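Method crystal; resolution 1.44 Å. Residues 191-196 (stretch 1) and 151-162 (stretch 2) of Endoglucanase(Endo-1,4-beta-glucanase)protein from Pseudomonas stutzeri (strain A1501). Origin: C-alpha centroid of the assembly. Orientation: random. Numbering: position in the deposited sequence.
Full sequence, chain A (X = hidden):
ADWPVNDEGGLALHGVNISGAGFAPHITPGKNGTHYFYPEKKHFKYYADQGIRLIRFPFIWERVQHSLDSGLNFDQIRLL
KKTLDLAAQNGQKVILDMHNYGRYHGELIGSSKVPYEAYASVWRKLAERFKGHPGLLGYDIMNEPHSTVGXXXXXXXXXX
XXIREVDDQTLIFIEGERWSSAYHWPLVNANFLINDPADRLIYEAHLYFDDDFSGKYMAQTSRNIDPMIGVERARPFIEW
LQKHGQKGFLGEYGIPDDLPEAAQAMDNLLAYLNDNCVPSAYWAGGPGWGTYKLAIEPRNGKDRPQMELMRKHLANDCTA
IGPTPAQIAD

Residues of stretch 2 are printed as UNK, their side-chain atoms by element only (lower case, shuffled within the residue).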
# COMPACT_ATOMS: atom_id res chain seq x y z
N ASN A 191 9.82 -0.45 19.28
CA ASN A 191 9.06 0.52 20.06
C ASN A 191 8.47 1.62 19.20
O ASN A 191 8.59 2.80 19.54
CB ASN A 191 9.97 1.19 21.07
CG ASN A 191 10.70 0.20 21.93
OD1 ASN A 191 11.80 -0.25 21.60
ND2 ASN A 191 10.08 -0.15 23.06
N PHE A 192 7.87 1.26 18.08
CA PHE A 192 7.30 2.21 17.13
C PHE A 192 5.82 2.40 17.49
O PHE A 192 5.08 1.42 17.67
CB PHE A 192 7.55 1.69 15.70
CG PHE A 192 7.09 2.63 14.61
CD1 PHE A 192 7.36 3.99 14.66
CD2 PHE A 192 6.36 2.13 13.53
CE1 PHE A 192 6.90 4.85 13.67
CE2 PHE A 192 5.86 2.98 12.55
CZ PHE A 192 6.15 4.35 12.61
N LEU A 193 5.41 3.66 17.63
CA LEU A 193 4.03 3.95 18.03
C LEU A 193 3.67 5.38 17.67
O LEU A 193 4.23 6.32 18.23
CB LEU A 193 3.86 3.76 19.54
CG LEU A 193 2.41 3.66 20.04
CD1 LEU A 193 2.37 3.25 21.53
CD2 LEU A 193 1.65 4.96 19.87
N ILE A 194 2.70 5.52 16.81
CA ILE A 194 2.16 6.82 16.42
C ILE A 194 0.85 7.05 17.17
O ILE A 194 0.04 6.13 17.34
CB ILE A 194 1.96 6.87 14.89
CG1 ILE A 194 3.25 6.46 14.18
CG2 ILE A 194 1.49 8.25 14.44
CD1 ILE A 194 4.39 7.46 14.40
N ASN A 195 0.63 8.28 17.58
CA ASN A 195 -0.55 8.62 18.36
C ASN A 195 -1.69 9.04 17.44
O ASN A 195 -1.52 9.95 16.61
CB ASN A 195 -0.20 9.76 19.30
CG ASN A 195 0.85 9.38 20.31
OD1 ASN A 195 0.74 8.36 20.98
ND2 ASN A 195 1.90 10.20 20.41
N ASP A 196 -2.83 8.37 17.58
CA ASP A 196 -4.04 8.69 16.84
C ASP A 196 -5.22 8.58 17.79
O ASP A 196 -5.70 7.47 18.07
CB ASP A 196 -4.27 7.82 15.61
CG ASP A 196 -5.52 8.23 14.83
OD1 ASP A 196 -6.05 9.34 15.03
OD2 ASP A 196 -6.00 7.45 14.00
N UNK A 151 14.70 9.83 11.45
CA UNK A 151 13.77 10.89 11.16
C UNK A 151 12.37 10.40 10.87
O UNK A 151 11.42 11.18 10.98
c UNK A 151 15.50 12.49 10.12
c UNK A 151 15.30 13.53 11.20
c UNK A 151 14.22 11.70 9.94
c UNK A 151 15.90 13.09 8.81
N UNK A 152 12.20 9.12 10.48
CA UNK A 152 10.87 8.67 10.07
C UNK A 152 9.80 8.78 11.18
O UNK A 152 8.69 9.26 10.89
c UNK A 152 7.35 6.47 8.59
n UNK A 152 7.75 5.37 9.29
c UNK A 152 5.98 7.95 7.38
c UNK A 152 9.56 6.71 9.18
c UNK A 152 7.05 8.82 7.27
c UNK A 152 10.95 7.29 9.39
c UNK A 152 8.28 8.53 7.81
c UNK A 152 6.11 6.77 8.03
c UNK A 152 8.44 7.35 8.51
c UNK A 152 9.08 5.53 9.66
N UNK A 153 10.05 8.36 12.44
CA UNK A 153 8.95 8.38 13.42
C UNK A 153 8.37 9.77 13.69
O UNK A 153 7.15 9.93 13.79
c UNK A 153 10.66 6.79 14.08
c UNK A 153 9.60 7.75 14.66
c UNK A 153 11.21 7.57 12.90
N UNK A 154 9.22 10.79 13.79
CA UNK A 154 8.73 12.15 13.94
C UNK A 154 7.96 12.65 12.73
O UNK A 154 7.03 13.45 12.88
N UNK A 155 8.38 12.25 11.53
CA UNK A 155 7.68 12.67 10.32
C UNK A 155 6.29 12.06 10.27
O UNK A 155 5.32 12.75 9.91
c UNK A 155 8.47 12.25 9.08
N UNK A 156 6.18 10.78 10.65
CA UNK A 156 4.89 10.09 10.65
C UNK A 156 3.91 10.75 11.62
O UNK A 156 2.73 10.91 11.29
c UNK A 156 5.06 8.62 11.02
N UNK A 157 4.38 11.12 12.82
CA UNK A 157 3.50 11.82 13.76
C UNK A 157 3.13 13.23 13.28
O UNK A 157 2.01 13.70 13.54
n UNK A 157 0.94 11.54 16.34
c UNK A 157 3.23 12.28 16.24
c UNK A 157 4.15 11.84 15.13
c UNK A 157 2.19 11.22 16.56
o UNK A 157 2.53 10.13 16.99
N UNK A 158 4.05 13.93 12.62
CA UNK A 158 3.72 15.26 12.11
C UNK A 158 2.60 15.18 11.09
O UNK A 158 1.65 15.97 11.14
c UNK A 158 4.98 15.93 11.54
N UNK A 159 2.65 14.20 10.18
CA UNK A 159 1.60 14.06 9.17
C UNK A 159 0.29 13.63 9.79
O UNK A 159 -0.78 14.11 9.40
c UNK A 159 2.04 13.07 8.09
N UNK A 160 0.33 12.70 10.76
CA UNK A 160 -0.90 12.24 11.40
C UNK A 160 -1.59 13.39 12.14
O UNK A 160 -2.79 13.64 11.97
c UNK A 160 -0.62 11.05 12.35
c UNK A 160 -1.86 10.82 13.21
c UNK A 160 -0.21 9.81 11.58
N UNK A 161 -0.83 14.12 12.96
CA UNK A 161 -1.41 15.26 13.67
C UNK A 161 -2.10 16.18 12.68
O UNK A 161 -3.26 16.57 12.88
o UNK A 161 -0.41 14.19 16.00
o UNK A 161 1.31 15.52 16.11
c UNK A 161 0.23 15.18 15.60
c UNK A 161 -0.33 16.00 14.45
N UNK A 162 -1.42 16.51 11.59
CA UNK A 162 -1.95 17.44 10.60
C UNK A 162 -3.20 16.90 9.93
O UNK A 162 -4.20 17.63 9.77
c UNK A 162 -0.88 17.75 9.55

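Position 151 carries four carbons, forked at the second, and none comes near stretch 1. The fork one carbon beyond CB makes it Leu-151. Position 152 has one carbon leading into fused five- and six-membered rings with eight carbons and one nitrogen. That nitrogen lies 3.8 Å from Phe-192 CZ, and the five-membered ring meets the phenylalanine ring obliquely, centroids 5.7 Å apart and planes at 42°. The indole is that of Trp-152, whose NE1 finds its hydrogen bond elsewhere in the structure.

At 153, three carbons close a ring onto the backbone nitrogen, and CB sits 4.1 Å from Phe-192 CE1, at the edge of that ring: Pro-153. Position 154 has no side-chain atoms and is Gly-154; an ideal CB there would point away from stretch 1 and find none of it within 5.5 Å. Position 155 bears a single carbon, sideways and distant, so Ala-155 adds nothing to this contact. Position 156 also has one carbon, but this CB points toward stretch 1 and reaches 3.6 Å from Ile-194 CD1. It is Ala-156.

Position 157 shows three carbons, the third carrying one oxygen and one nitrogen. Both polar atoms bond the backbone of one residue: Asn-195 N donates to the side-chain oxygen at 2.7 Å, nearly straight at 175°, while the side-chain nitrogen donates to Asn-195 O at 2.9 Å. A primary amide at the end of two methylenes is Gln-157.

Positions 158 and 159 hold one carbon each, both out of reach: Ala-158 and Ala-159. Position 160 has one carbon carrying two more. One branch packs 3.7 Å from Ile-194 CG2, and the other lies 3.5 Å from Asn-195 O; the beta-branched pattern is that of Val-160. At 161 two carbons end in two oxygens, one of them 4.4 Å from Asn-195 O. This is the carboxylate of Asp-161; its OD1 accepts from Gln-157 NE2 at 3.0 Å, one turn back along the helix. Position 162, with one carbon far from stretch 1, is Ala-162.

The contact joins a helix to a segment without regular secondary structure. The CA-to-CB bonds of Phe-192 and Ile-194 run sideways, but their side-chain ends come nearer the helix, where Ala-156 and Val-160, one turn apart, both receive Ile-194. Beside this apolar patch, Gln-157 pairs with the backbone N and O of Asn-195, and Asp-161 gives its amide nitrogen a second acceptor. The rule is compact: Trp-152 and Pro-153 meet Phe-192, Ala-156 and Val-160 meet Ile-194, and one amide matches one residue's backbone.

Stretch 2 (151-162) LWPGAAQAAVDA
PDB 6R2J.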